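PDB 4B7C: probable oxidoreductase from Pseudomonas aeruginosa, which probably catalyses an NADP(H)-dependent oxidation or reduction, as a medium-chain dehydrogenase/reductase whose natural substrate is not established. Local coordinates for residues Ile7-Gln12 / Val102-Ile107; Ser18-Arg23 / Gln252-Glu257; Arg75-Gly80 / Asn97-Val102; Thr236-Lys241 / Leu266-Asn271; Ala242-Cys247 / Ala273-Met278. One frame throughout, in Å; residues are numbered along the deposited sequence.

Contact 1 (Ile7-Gln12 / Val102-Ile107)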
# COMPACT_ATOMS: atom_id res chain seq x y z
N ILE B 7 -23.52 -27.13 -33.68
CA ILE B 7 -22.62 -27.51 -32.60
C ILE B 7 -21.85 -26.32 -32.03
O ILE B 7 -21.28 -25.53 -32.78
CB ILE B 7 -21.61 -28.62 -33.03
CG1 ILE B 7 -22.37 -29.92 -33.35
CG2 ILE B 7 -20.60 -28.88 -31.93
CD1 ILE B 7 -22.90 -30.64 -32.12
N ASN B 8 -21.81 -26.24 -30.71
CA ASN B 8 -20.97 -25.28 -30.00
C ASN B 8 -19.78 -26.00 -29.39
O ASN B 8 -19.93 -26.75 -28.44
CB ASN B 8 -21.77 -24.56 -28.91
CG ASN B 8 -20.96 -23.48 -28.20
OD1 ASN B 8 -20.04 -22.89 -28.77
ND2 ASN B 8 -21.30 -23.23 -26.93
N ARG B 9 -18.59 -25.77 -29.95
CA ARG B 9 -17.38 -26.35 -29.38
C ARG B 9 -16.96 -25.49 -28.19
O ARG B 9 -16.98 -24.26 -28.27
CB ARG B 9 -16.22 -26.41 -30.38
CG ARG B 9 -16.53 -27.19 -31.65
CD ARG B 9 -15.42 -27.02 -32.67
NE ARG B 9 -15.24 -25.63 -33.05
CZ ARG B 9 -14.16 -25.14 -33.63
NH1 ARG B 9 -13.11 -25.92 -33.92
NH2 ARG B 9 -14.10 -23.85 -33.92
N GLN B 10 -16.57 -26.16 -27.11
CA GLN B 10 -16.21 -25.48 -25.86
C GLN B 10 -14.97 -26.09 -25.23
O GLN B 10 -14.77 -27.31 -25.26
CB GLN B 10 -17.32 -25.60 -24.84
CG GLN B 10 -18.71 -25.21 -25.29
CD GLN B 10 -19.70 -25.40 -24.16
OE1 GLN B 10 -19.74 -26.46 -23.53
NE2 GLN B 10 -20.47 -24.36 -23.85
N TYR B 11 -14.14 -25.23 -24.66
CA TYR B 11 -13.10 -25.68 -23.76
C TYR B 11 -13.58 -25.52 -22.33
O TYR B 11 -13.86 -24.40 -21.88
CB TYR B 11 -11.79 -24.93 -23.96
CG TYR B 11 -10.92 -25.57 -24.99
CD1 TYR B 11 -10.26 -26.77 -24.72
CD2 TYR B 11 -10.74 -24.98 -26.24
CE1 TYR B 11 -9.45 -27.36 -25.67
CE2 TYR B 11 -9.94 -25.57 -27.19
CZ TYR B 11 -9.30 -26.77 -26.90
OH TYR B 11 -8.51 -27.35 -27.85
N GLN B 12 -13.71 -26.64 -21.64
CA GLN B 12 -14.12 -26.65 -20.24
C GLN B 12 -12.90 -26.82 -19.35
O GLN B 12 -11.91 -27.43 -19.75
CB GLN B 12 -15.11 -27.76 -19.96
CG GLN B 12 -16.40 -27.65 -20.73
CD GLN B 12 -17.31 -28.84 -20.54
OE1 GLN B 12 -16.92 -29.84 -19.93
NE2 GLN B 12 -18.53 -28.76 -21.08
N VAL B 102 -14.53 -19.46 -23.68
CA VAL B 102 -13.69 -20.14 -24.66
C VAL B 102 -14.54 -21.14 -25.41
O VAL B 102 -14.54 -22.34 -25.13
CB VAL B 102 -12.46 -20.83 -24.04
CG1 VAL B 102 -11.62 -21.47 -25.13
CG2 VAL B 102 -11.59 -19.82 -23.27
N GLN B 103 -15.28 -20.62 -26.39
CA GLN B 103 -16.27 -21.40 -27.13
C GLN B 103 -16.66 -20.70 -28.44
O GLN B 103 -16.31 -19.54 -28.66
CB GLN B 103 -17.52 -21.63 -26.28
CG GLN B 103 -18.16 -20.36 -25.77
CD GLN B 103 -19.29 -20.59 -24.81
OE1 GLN B 103 -19.88 -21.68 -24.76
NE2 GLN B 103 -19.62 -19.55 -24.04
N ASP B 104 -17.37 -21.43 -29.29
CA ASP B 104 -17.83 -20.89 -30.59
C ASP B 104 -18.94 -19.86 -30.42
O ASP B 104 -18.98 -18.84 -31.11
CB ASP B 104 -18.37 -22.00 -31.50
CG ASP B 104 -17.27 -22.87 -32.10
OD1 ASP B 104 -16.25 -22.33 -32.59
OD2 ASP B 104 -17.44 -24.11 -32.07
N TYR B 105 -19.85 -20.17 -29.50
CA TYR B 105 -21.05 -19.36 -29.29
C TYR B 105 -21.28 -19.08 -27.82
O TYR B 105 -21.08 -19.97 -26.98
CB TYR B 105 -22.30 -20.07 -29.80
CG TYR B 105 -22.33 -20.33 -31.28
CD1 TYR B 105 -22.86 -19.40 -32.16
CD2 TYR B 105 -21.83 -21.52 -31.81
CE1 TYR B 105 -22.90 -19.63 -33.52
CE2 TYR B 105 -21.86 -21.76 -33.17
CZ TYR B 105 -22.41 -20.82 -34.02
OH TYR B 105 -22.43 -21.04 -35.37
N PHE B 106 -21.71 -17.86 -27.51
CA PHE B 106 -22.15 -17.49 -26.17
C PHE B 106 -23.66 -17.37 -26.15
O PHE B 106 -24.24 -16.68 -27.00
CB PHE B 106 -21.54 -16.18 -25.70
CG PHE B 106 -22.20 -15.61 -24.46
CD1 PHE B 106 -21.79 -16.01 -23.19
CD2 PHE B 106 -23.25 -14.70 -24.57
CE1 PHE B 106 -22.39 -15.50 -22.06
CE2 PHE B 106 -23.86 -14.19 -23.43
CZ PHE B 106 -23.44 -14.60 -22.17
N ILE B 107 -24.29 -18.03 -25.19
CA ILE B 107 -25.70 -17.86 -24.90
C ILE B 107 -25.87 -17.54 -23.42
O ILE B 107 -25.41 -18.29 -22.57
CB ILE B 107 -26.56 -19.10 -25.20
CG1 ILE B 107 -26.60 -19.37 -26.70
CG2 ILE B 107 -27.98 -18.90 -24.75
CD1 ILE B 107 -27.52 -20.54 -27.06
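Arg9 and Asp104 form a two-pronged salt bridge. The guanidinium lies nearly coplanar with the carboxylate, 14° between planes, and grips it side-on: Arg9 NE donates to the syn lone pair of Asp104 OD2 at 2.8 Å, and Arg9 NH2 reaches Asp104 OD1 at 2.9 Å. Arg9 N also bonds to OD2, on the anti side, so that one carboxylate oxygen takes two donors from one residue.

The amides form a second cluster. Gln103 OE1 accepts from Asn8 ND2 (3.0 Å) and Gln10 NE2 (2.9 Å), which arrive from opposite faces of its amide plane. Gln103 NE2 bonds to Leu100 O. Asn8 CG stands anti to the backbone N (chi1 -177°), and OD1 beyond it receives Tyr105 N at 2.8 Å from above the carbonyl plane.

Backbone bonds run from Tyr11 N to Val102 O and from Asp104 N to Arg9 O, around a single bridge between Gln10 and Gln103. The one apolar touch is Tyr11 CB on Val102 CG1, 3.7 Å.

Strand 7-13 pairs antiparallel with strand 26-32, where the Tyr11 ring stacks on Phe28; its OH bonds to Glu314 O. Lys44 of strand 41-49 makes a cation-pi contact with Tyr105, within the N-terminal, GroES-like domain.

Contact 2 (Ser18-Arg23 / Gln252-Glu257)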
# COMPACT_ATOMS: atom_id res chain seq x y z
N SER B 18 -1.51 -27.59 -11.32
CA SER B 18 -0.37 -27.34 -10.46
C SER B 18 0.68 -26.71 -11.31
O SER B 18 1.17 -27.37 -12.21
CB SER B 18 0.20 -28.69 -9.99
OG SER B 18 -0.12 -28.93 -8.65
N GLY B 19 1.07 -25.48 -11.00
CA GLY B 19 2.04 -24.76 -11.79
C GLY B 19 1.50 -24.37 -13.15
O GLY B 19 0.41 -23.79 -13.24
N LEU B 20 2.25 -24.70 -14.20
CA LEU B 20 1.87 -24.33 -15.55
C LEU B 20 0.69 -25.20 -16.00
O LEU B 20 0.67 -26.39 -15.72
CB LEU B 20 3.05 -24.50 -16.53
CG LEU B 20 3.25 -23.50 -17.66
CD1 LEU B 20 3.52 -22.08 -17.16
CD2 LEU B 20 4.35 -23.96 -18.61
N PRO B 21 -0.31 -24.60 -16.69
CA PRO B 21 -1.40 -25.44 -17.20
C PRO B 21 -0.89 -26.34 -18.30
O PRO B 21 -0.03 -25.95 -19.11
CB PRO B 21 -2.44 -24.43 -17.74
CG PRO B 21 -1.77 -23.11 -17.77
CD PRO B 21 -0.51 -23.17 -16.97
N GLY B 22 -1.47 -27.52 -18.35
CA GLY B 22 -0.97 -28.56 -19.21
C GLY B 22 -2.04 -29.06 -20.12
O GLY B 22 -3.09 -28.41 -20.32
N ARG B 23 -1.80 -30.23 -20.71
CA ARG B 23 -2.68 -30.74 -21.73
C ARG B 23 -3.92 -31.41 -21.15
O ARG B 23 -4.86 -31.64 -21.89
CB ARG B 23 -1.96 -31.63 -22.75
CG ARG B 23 -0.92 -30.89 -23.59
CD ARG B 23 -1.51 -29.78 -24.48
NE ARG B 23 -2.19 -30.29 -25.68
CZ ARG B 23 -2.52 -29.54 -26.74
NH1 ARG B 23 -2.22 -28.24 -26.80
NH2 ARG B 23 -3.14 -30.11 -27.75
N GLN B 252 3.93 -14.32 -10.38
CA GLN B 252 3.33 -15.16 -9.36
C GLN B 252 2.32 -16.18 -9.88
O GLN B 252 1.95 -17.08 -9.14
CB GLN B 252 2.64 -14.23 -8.34
CG GLN B 252 3.60 -13.18 -7.80
CD GLN B 252 4.84 -13.78 -7.14
OE1 GLN B 252 4.74 -14.76 -6.39
NE2 GLN B 252 6.00 -13.21 -7.43
N TYR B 253 1.87 -16.06 -11.13
CA TYR B 253 0.66 -16.83 -11.55
C TYR B 253 0.90 -18.36 -11.57
O TYR B 253 0.12 -19.15 -11.01
CB TYR B 253 0.04 -16.36 -12.89
CG TYR B 253 -0.94 -15.18 -12.81
CD1 TYR B 253 -2.08 -15.25 -12.01
CD2 TYR B 253 -0.73 -14.01 -13.53
CE1 TYR B 253 -2.96 -14.18 -11.91
CE2 TYR B 253 -1.60 -12.93 -13.45
CZ TYR B 253 -2.71 -13.02 -12.64
OH TYR B 253 -3.57 -11.94 -12.54
N ASN B 254 2.00 -18.76 -12.21
CA ASN B 254 2.34 -20.18 -12.36
C ASN B 254 3.35 -20.65 -11.31
O ASN B 254 3.94 -21.72 -11.45
CB ASN B 254 2.90 -20.44 -13.76
CG ASN B 254 1.85 -20.28 -14.83
OD1 ASN B 254 0.90 -21.05 -14.92
ND2 ASN B 254 2.02 -19.26 -15.67
N ASN B 255 3.52 -19.85 -10.26
CA ASN B 255 4.52 -20.16 -9.24
C ASN B 255 3.94 -21.16 -8.25
O ASN B 255 2.78 -21.03 -7.83
CB ASN B 255 5.02 -18.90 -8.52
CG ASN B 255 6.48 -19.01 -8.12
OD1 ASN B 255 7.26 -18.11 -8.39
ND2 ASN B 255 6.84 -20.11 -7.47
N LYS B 256 4.74 -22.16 -7.89
CA LYS B 256 4.30 -23.21 -6.98
C LYS B 256 4.04 -22.69 -5.56
O LYS B 256 4.96 -22.46 -4.78
CB LYS B 256 5.33 -24.35 -6.93
CG LYS B 256 5.42 -25.17 -8.21
CD LYS B 256 4.09 -25.82 -8.56
CE LYS B 256 4.28 -27.17 -9.25
NZ LYS B 256 4.49 -28.27 -8.26
N GLU B 257 2.75 -22.46 -5.28
CA GLU B 257 2.18 -22.56 -3.92
C GLU B 257 2.36 -21.41 -2.92
O GLU B 257 1.87 -21.52 -1.79
CB GLU B 257 2.62 -23.90 -3.28
CG GLU B 257 2.01 -25.13 -3.93
CD GLU B 257 0.85 -25.72 -3.13
OE1 GLU B 257 1.11 -26.26 -2.03
OE2 GLU B 257 -0.31 -25.64 -3.59
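This is a small surface contact between two loops, Gly19 to Pro21 meeting Asn254 and Lys256, with no hydrogen bond passing directly between them. It joins the loop between strands 7-13 and 26-32 to the one between strand 242-246 and helix 267-270, and so bridges the GroES-like and nucleotide-binding family regions.

Asn254, third residue of a type I turn from Gln252 to Asn255, carries most of it. Its side chain leaves toward the other loop, with CG anti to the carbonyl carbon (chi1 -68°). Leu20 CD1 lies against the amide, 3.4 Å from Asn254 CG and 3.5 Å from ND2, the two side chains meeting at a slant. Pro21 CD sits 3.3 Å from Asn254 OD1, its ring set across the amide side chain at about a right angle.

Gly19 O and Asn254 OD1, 3.3 Å apart, are both acceptors, and Arg55 serves both: its NH2 bonds to Gly19 O and its NE, weakly, to Asn254 OD1. Lys256 lays its bent methylene chain beside Gly19, CD 3.9 Å from Gly19 N.

Helix 53-58 brings Arg55 against Pro21 as well, while helix 316-321 touches the same proline through Leu321.

Contact 3 (Arg75-Gly80 / Asn97-Val102)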
# COMPACT_ATOMS: atom_id res chain seq x y z
N ARG B 75 -13.50 -19.26 -18.72
CA ARG B 75 -13.80 -17.83 -18.80
C ARG B 75 -12.87 -17.14 -19.80
O ARG B 75 -11.68 -17.37 -19.82
CB ARG B 75 -13.68 -17.16 -17.43
CG ARG B 75 -13.96 -15.66 -17.42
CD ARG B 75 -13.98 -15.02 -16.03
NE ARG B 75 -14.86 -15.75 -15.13
CZ ARG B 75 -14.54 -16.25 -13.94
NH1 ARG B 75 -13.32 -16.09 -13.42
NH2 ARG B 75 -15.47 -16.90 -13.26
N ALA B 76 -13.44 -16.26 -20.62
CA ALA B 76 -12.66 -15.43 -21.55
C ALA B 76 -13.46 -14.21 -21.98
O ALA B 76 -14.63 -14.33 -22.32
CB ALA B 76 -12.27 -16.24 -22.78
N LEU B 77 -12.81 -13.07 -21.96
CA LEU B 77 -13.36 -11.88 -22.57
C LEU B 77 -13.23 -12.03 -24.08
O LEU B 77 -12.27 -12.62 -24.59
CB LEU B 77 -12.64 -10.61 -22.10
CG LEU B 77 -12.81 -10.25 -20.61
CD1 LEU B 77 -11.87 -9.10 -20.24
CD2 LEU B 77 -14.23 -9.93 -20.22
N GLY B 78 -14.21 -11.52 -24.80
CA GLY B 78 -14.19 -11.62 -26.25
C GLY B 78 -15.04 -10.59 -26.94
O GLY B 78 -15.80 -9.86 -26.29
N VAL B 79 -14.90 -10.55 -28.26
CA VAL B 79 -15.78 -9.77 -29.11
C VAL B 79 -16.51 -10.71 -30.04
O VAL B 79 -15.94 -11.66 -30.58
CB VAL B 79 -15.06 -8.69 -29.94
CG1 VAL B 79 -14.82 -7.47 -29.06
CG2 VAL B 79 -13.76 -9.20 -30.50
N GLY B 80 -17.79 -10.43 -30.23
CA GLY B 80 -18.63 -11.27 -31.07
C GLY B 80 -19.81 -10.53 -31.65
O GLY B 80 -20.10 -9.39 -31.27
N ASN B 97 -18.67 -6.60 -26.76
CA ASN B 97 -17.55 -7.03 -25.92
C ASN B 97 -18.14 -7.57 -24.63
O ASN B 97 -19.04 -6.97 -24.05
CB ASN B 97 -16.61 -5.86 -25.61
CG ASN B 97 -15.48 -6.23 -24.65
OD1 ASN B 97 -15.72 -6.60 -23.50
ND2 ASN B 97 -14.25 -6.08 -25.11
N GLY B 98 -17.65 -8.71 -24.18
CA GLY B 98 -18.15 -9.31 -22.94
C GLY B 98 -17.43 -10.60 -22.60
O GLY B 98 -16.51 -11.02 -23.31
N ALA B 99 -17.85 -11.22 -21.50
CA ALA B 99 -17.30 -12.51 -21.08
C ALA B 99 -17.96 -13.58 -21.93
O ALA B 99 -18.95 -14.17 -21.53
CB ALA B 99 -17.56 -12.75 -19.58
N LEU B 100 -17.40 -13.81 -23.10
CA LEU B 100 -18.01 -14.71 -24.09
C LEU B 100 -17.65 -16.19 -23.89
O LEU B 100 -18.32 -17.08 -24.42
CB LEU B 100 -17.62 -14.29 -25.52
CG LEU B 100 -18.09 -12.88 -25.94
CD1 LEU B 100 -17.69 -12.57 -27.38
CD2 LEU B 100 -19.59 -12.71 -25.73
N GLY B 101 -16.55 -16.43 -23.19
CA GLY B 101 -16.12 -17.80 -22.89
C GLY B 101 -15.30 -18.42 -24.02
O GLY B 101 -15.35 -17.97 -25.17
N VAL B 102 -14.53 -19.46 -23.68
CA VAL B 102 -13.69 -20.14 -24.66
C VAL B 102 -14.54 -21.14 -25.41
O VAL B 102 -14.54 -22.34 -25.13
CB VAL B 102 -12.46 -20.83 -24.04
CG1 VAL B 102 -11.62 -21.47 -25.13
CG2 VAL B 102 -11.59 -19.82 -23.27
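A short antiparallel ladder, closed by a corner of the chain, joins Arg75-Gly80 to Asn97-Val102. Gly78 and Gly98 form its hydrogen-bonded pair: Gly78 N reaches Gly98 O at 2.8 Å, and Gly98 N returns to Gly78 O at 3.0 Å. One step on, Val79 and Asn97 make a non-hydrogen-bonded pair with their side chains on the same face, where Val79 CG1 lies 4.2 Å from Asn97 CB.

At Gly98 the chain turns a corner and the regular ladder ends, though it stays beside Arg75-Gly80. Ala99 is the centre of an inverse gamma turn, and the positive phi of Gly101 is part of the bend that follows. Gly101 N bonds to Ala76 O at 3.0 Å, in the carbonyl plane and on a lone pair, with a nearly straight N-H...O angle of 169°.

Strand 77-85 belongs to the mixed, curled sheet of the GroES-like domain, held between strand 41-49 on one edge and strand 95-97 on the other. Backbone bonds link Leu77 to Ser49, and Asn97 to Tyr114 of the next strand along.

Leu100 makes the tightest side-chain contact. CG is anti to the carbonyl carbon (chi1 -62°), and CD1 beyond it rests on bare backbone, 3.3 Å from Gly78 C and 3.5 Å from Val79 C. With no side chain at Gly78 or Gly80, the methyl lies directly on the strand's backbone. Farther along, Ala76 CB packs on Val102 CG2 at 3.7 Å, beside Met74.

Contact 4 (Thr236-Lys241 / Leu266-Asn271)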
# COMPACT_ATOMS: atom_id res chain seq x y z
N THR B 236 12.70 0.20 -3.51
CA THR B 236 13.92 0.85 -2.97
C THR B 236 14.21 2.21 -3.62
O THR B 236 15.01 2.98 -3.09
CB THR B 236 15.16 -0.04 -3.12
OG1 THR B 236 15.52 -0.17 -4.51
CG2 THR B 236 14.90 -1.42 -2.54
N ARG B 237 13.55 2.50 -4.73
CA ARG B 237 13.85 3.72 -5.51
C ARG B 237 12.69 4.69 -5.66
O ARG B 237 12.80 5.69 -6.39
CB ARG B 237 14.37 3.31 -6.90
CG ARG B 237 15.68 2.54 -6.80
CD ARG B 237 16.78 3.31 -6.01
NE ARG B 237 17.98 2.66 -6.46
CZ ARG B 237 18.65 2.96 -7.56
NH1 ARG B 237 18.31 3.99 -8.33
NH2 ARG B 237 19.69 2.21 -7.85
N ILE B 238 11.59 4.43 -4.97
CA ILE B 238 10.44 5.33 -5.05
C ILE B 238 10.73 6.66 -4.39
O ILE B 238 11.51 6.74 -3.43
CB ILE B 238 9.13 4.72 -4.47
CG1 ILE B 238 9.28 4.34 -3.00
CG2 ILE B 238 8.71 3.47 -5.24
CD1 ILE B 238 7.96 3.95 -2.35
N ALA B 239 10.13 7.70 -4.93
CA ALA B 239 10.26 9.05 -4.40
C ALA B 239 9.25 9.32 -3.29
O ALA B 239 8.29 8.57 -3.09
CB ALA B 239 10.05 10.07 -5.50
N PHE B 240 9.48 10.43 -2.60
CA PHE B 240 8.53 11.00 -1.66
C PHE B 240 7.15 11.15 -2.33
O PHE B 240 7.04 11.69 -3.42
CB PHE B 240 9.06 12.37 -1.18
CG PHE B 240 8.11 13.12 -0.28
CD1 PHE B 240 7.74 12.60 0.96
CD2 PHE B 240 7.63 14.37 -0.65
CE1 PHE B 240 6.89 13.30 1.80
CE2 PHE B 240 6.78 15.07 0.18
CZ PHE B 240 6.40 14.54 1.41
N LYS B 241 6.12 10.65 -1.64
CA LYS B 241 4.71 10.72 -2.11
C LYS B 241 4.46 9.93 -3.41
O LYS B 241 3.56 10.25 -4.19
CB LYS B 241 4.22 12.17 -2.24
CG LYS B 241 3.98 12.83 -0.88
CD LYS B 241 3.37 14.20 -0.78
CE LYS B 241 2.55 14.41 0.49
NZ LYS B 241 1.26 13.66 0.59
N LEU B 266 8.22 -1.25 3.63
CA LEU B 266 8.38 -0.12 4.55
C LEU B 266 8.93 1.13 3.88
O LEU B 266 8.91 2.22 4.45
CB LEU B 266 9.24 -0.50 5.77
CG LEU B 266 8.50 -1.32 6.83
CD1 LEU B 266 9.47 -1.80 7.91
CD2 LEU B 266 7.37 -0.49 7.44
N SER B 267 9.41 0.98 2.65
CA SER B 267 9.73 2.15 1.83
C SER B 267 8.51 3.07 1.70
O SER B 267 8.64 4.28 1.55
CB SER B 267 10.23 1.72 0.44
OG SER B 267 10.60 2.86 -0.31
N LEU B 268 7.33 2.48 1.74
CA LEU B 268 6.06 3.26 1.74
C LEU B 268 5.92 4.17 2.95
O LEU B 268 5.36 5.27 2.85
CB LEU B 268 4.85 2.33 1.69
CG LEU B 268 4.68 1.46 0.45
CD1 LEU B 268 3.55 0.45 0.65
CD2 LEU B 268 4.45 2.32 -0.79
N LEU B 269 6.46 3.73 4.07
CA LEU B 269 6.56 4.56 5.28
C LEU B 269 7.62 5.65 5.13
O LEU B 269 7.35 6.84 5.29
CB LEU B 269 6.85 3.68 6.51
CG LEU B 269 7.10 4.38 7.85
CD1 LEU B 269 5.97 5.32 8.23
CD2 LEU B 269 7.27 3.33 8.94
N VAL B 270 8.85 5.23 4.84
CA VAL B 270 9.99 6.15 4.69
C VAL B 270 9.70 7.28 3.71
O VAL B 270 9.97 8.46 3.96
CB VAL B 270 11.24 5.38 4.23
CG1 VAL B 270 12.41 6.33 4.04
CG2 VAL B 270 11.58 4.31 5.25
N ASN B 271 9.06 6.92 2.59
CA ASN B 271 8.70 7.87 1.54
C ASN B 271 7.26 8.39 1.59
O ASN B 271 6.83 9.17 0.72
CB ASN B 271 8.99 7.22 0.19
CG ASN B 271 10.46 6.96 -0.01
OD1 ASN B 271 11.24 7.90 -0.10
ND2 ASN B 271 10.86 5.69 -0.03
O HOH W 1 13.38 5.51 -2.10
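Lys241 N bonds to Asn271 O at 2.9 Å and almost straight (170°), tying the corner after strand 238-239 to the residue that follows helix 267-270. Phe240 CA adds a CA-H...O contact to the same oxygen.

Asn271 works on both segments. CG lies anti to the carbonyl carbon (chi1 -65°); ND2 turns back to its own helix and bonds to Ser267 O at 3.1 Å. That oxygen also takes Asn271 N from the other face of its plane, so the last turn is held twice. CB of Asn271 rests 3.6 Å from Ala239 O. A water donates to Ile238 O (2.6 Å) and Thr236 O, and accepts a weak bond from Asn271 ND2, linking the amide to the strand.

Ile238 points at the helix. CG1 sits between the backbone N and the carbonyl carbon (chi1 59°), where it meets Ser267 OG at 3.3 Å and ND2 of Asn271 at 3.6 Å. Its CD1 goes on to Leu268 CD2 at 4.2 Å. The hydroxyl of Ser267 has its hydrogen-bond partner outside, Leu235 O.

The contact ties helix 267-270 to the lead-in of strand 242-246; with strand 274-277 these make a beta-alpha-beta unit of the Rossmann fold. Arg237 and Ala239 share backbone hydrogen bonds with Ile219 of strand 219-224. The helix also packs on the second subunit: Leu269 touches Met278 and Val270 touches Arg62 of that chain.

Contact 5 (Ala242-Cys247 / Ala273-Met278)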
# COMPACT_ATOMS: atom_id res chain seq x y z
N ALA B 242 5.26 8.89 -3.63
CA ALA B 242 5.09 8.02 -4.78
C ALA B 242 3.74 7.31 -4.72
O ALA B 242 3.19 7.08 -3.64
CB ALA B 242 6.19 6.99 -4.82
N ARG B 243 3.25 6.95 -5.89
CA ARG B 243 2.05 6.12 -6.02
C ARG B 243 2.40 4.85 -6.75
O ARG B 243 2.96 4.88 -7.85
CB ARG B 243 0.94 6.85 -6.76
CG ARG B 243 0.29 7.96 -5.97
CD ARG B 243 1.10 9.25 -6.02
NE ARG B 243 1.08 9.90 -7.30
CZ ARG B 243 2.06 10.64 -7.81
NH1 ARG B 243 3.25 10.84 -7.21
NH2 ARG B 243 1.83 11.17 -8.98
N ILE B 244 2.08 3.73 -6.12
CA ILE B 244 2.22 2.42 -6.71
C ILE B 244 0.84 1.87 -7.01
O ILE B 244 0.01 1.71 -6.10
CB ILE B 244 2.96 1.44 -5.80
CG1 ILE B 244 4.38 1.95 -5.51
CG2 ILE B 244 3.00 0.05 -6.42
CD1 ILE B 244 5.21 0.98 -4.71
N VAL B 245 0.57 1.59 -8.28
CA VAL B 245 -0.70 0.99 -8.66
C VAL B 245 -0.50 -0.47 -9.01
O VAL B 245 0.32 -0.82 -9.86
CB VAL B 245 -1.41 1.77 -9.80
CG1 VAL B 245 -0.51 1.95 -10.99
CG2 VAL B 245 -2.70 1.07 -10.19
N LEU B 246 -1.26 -1.32 -8.32
CA LEU B 246 -1.21 -2.76 -8.53
C LEU B 246 -2.36 -3.19 -9.45
O LEU B 246 -3.54 -3.05 -9.11
CB LEU B 246 -1.33 -3.52 -7.21
CG LEU B 246 -0.33 -3.16 -6.12
CD1 LEU B 246 -0.64 -4.02 -4.89
CD2 LEU B 246 1.11 -3.34 -6.59
N CYS B 247 -1.99 -3.73 -10.61
CA CYS B 247 -2.96 -4.22 -11.60
C CYS B 247 -2.90 -5.72 -11.78
O CYS B 247 -3.85 -6.33 -12.26
CB CYS B 247 -2.71 -3.58 -12.95
SG CYS B 247 -3.14 -1.85 -12.96
N ALA B 273 4.44 7.08 0.95
CA ALA B 273 3.94 6.73 -0.36
C ALA B 273 2.72 5.84 -0.23
O ALA B 273 2.44 5.30 0.84
CB ALA B 273 5.02 5.98 -1.12
N ARG B 274 2.05 5.64 -1.37
CA ARG B 274 0.79 4.91 -1.42
C ARG B 274 0.87 3.74 -2.38
O ARG B 274 1.39 3.86 -3.50
CB ARG B 274 -0.33 5.87 -1.86
CG ARG B 274 -1.68 5.23 -2.09
CD ARG B 274 -2.66 6.21 -2.71
NE ARG B 274 -2.81 7.40 -1.89
CZ ARG B 274 -2.69 8.66 -2.31
NH1 ARG B 274 -2.41 8.95 -3.58
NH2 ARG B 274 -2.86 9.66 -1.45
N MET B 275 0.38 2.59 -1.93
CA MET B 275 0.25 1.41 -2.76
C MET B 275 -1.22 1.02 -2.81
O MET B 275 -1.83 0.74 -1.78
CB MET B 275 1.09 0.25 -2.24
CG MET B 275 1.02 -1.01 -3.08
SD MET B 275 1.96 -2.40 -2.43
CE MET B 275 3.56 -1.90 -3.02
N GLU B 276 -1.76 0.94 -4.02
CA GLU B 276 -3.19 0.75 -4.21
C GLU B 276 -3.54 -0.19 -5.35
O GLU B 276 -2.99 -0.10 -6.45
CB GLU B 276 -3.88 2.10 -4.40
CG GLU B 276 -5.39 2.02 -4.43
CD GLU B 276 -6.06 3.38 -4.41
OE1 GLU B 276 -5.41 4.38 -4.08
OE2 GLU B 276 -7.27 3.44 -4.70
N GLY B 277 -4.49 -1.08 -5.09
CA GLY B 277 -4.98 -2.01 -6.08
C GLY B 277 -6.18 -1.47 -6.84
O GLY B 277 -6.92 -0.63 -6.33
N MET B 278 -6.34 -1.92 -8.07
CA MET B 278 -7.50 -1.56 -8.89
C MET B 278 -7.92 -2.70 -9.80
O MET B 278 -7.12 -3.59 -10.13
CB MET B 278 -7.24 -0.29 -9.73
CG MET B 278 -6.32 -0.48 -10.93
SD MET B 278 -7.08 -1.27 -12.37
CE MET B 278 -8.17 0.02 -12.94
O HOH W 2 -6.40 -5.04 -12.33
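Met275 reaches across to Ile244 and Leu246 on one face of a parallel strand pair. Its CB lies 4.2 Å from Ile244 CB. CG, anti to the backbone N (chi1 -179°), packs 3.9 Å from Leu246 CD1, and SD keeps the same distance from that methyl. The chain then bends at chi3 (-81°), and CE ends 3.7 Å from Ile244 CD1, with Ile244 CG2 nearby. Leu231 and Leu235 of helix 228-235 pack on this same cluster, as does Leu268 of the second subunit.

Five backbone bonds hold the strands in register, starting with Arg274 N to Ala242 O and Ile244 N to Arg274 O (2.7 Å) and closing with the longer Met278 N to Leu246 O (3.2 Å). Beyond that last rung, a water donates to both Cys247 O and Met278 O.

Arg243, Val245, Arg274 and Glu276 occupy the other face. Arg243 CG is 3.7 Å from Arg274 NH1, but the guanidinium planes are turned 74° from each other and find separate acids: Arg243 NH2 bridges to Glu151, Arg274 NE to Glu276 of the second subunit. At the far end Met278 CG lies 4.0 Å from both Val245 CG2 and Cys247 SG.

Strands 242-246 and 274-277 are the last two of the six-stranded parallel sheet of a Rossmann fold, joined by a beta-alpha-beta crossover, and residues 274-276 extend that sheet antiparallel into the second subunit.

In the fold
Contacts 3 and 5 are buried, contacts 1 and 4 partly so, and contact 2 lies at the surface. Contacts 1 and 3 share Val102 and reach the same curled sheet of the GroES-like domain, but contact 1 relies on charged and amide side chains whereas contact 3 is largely backbone, with glycines and a leucine. Across the molecule, contacts 4 and 5 interlock within one Rossmann unit: Leu268 and Ile238 of contact 4 pack on Met275 and Ala273 of contact 5, and both meet the second subunit. Contact 5 is a regular parallel ladder, contact 4 a water-assisted corner. Contact 2 alone joins the two family regions, by loops without direct hydrogen bonds.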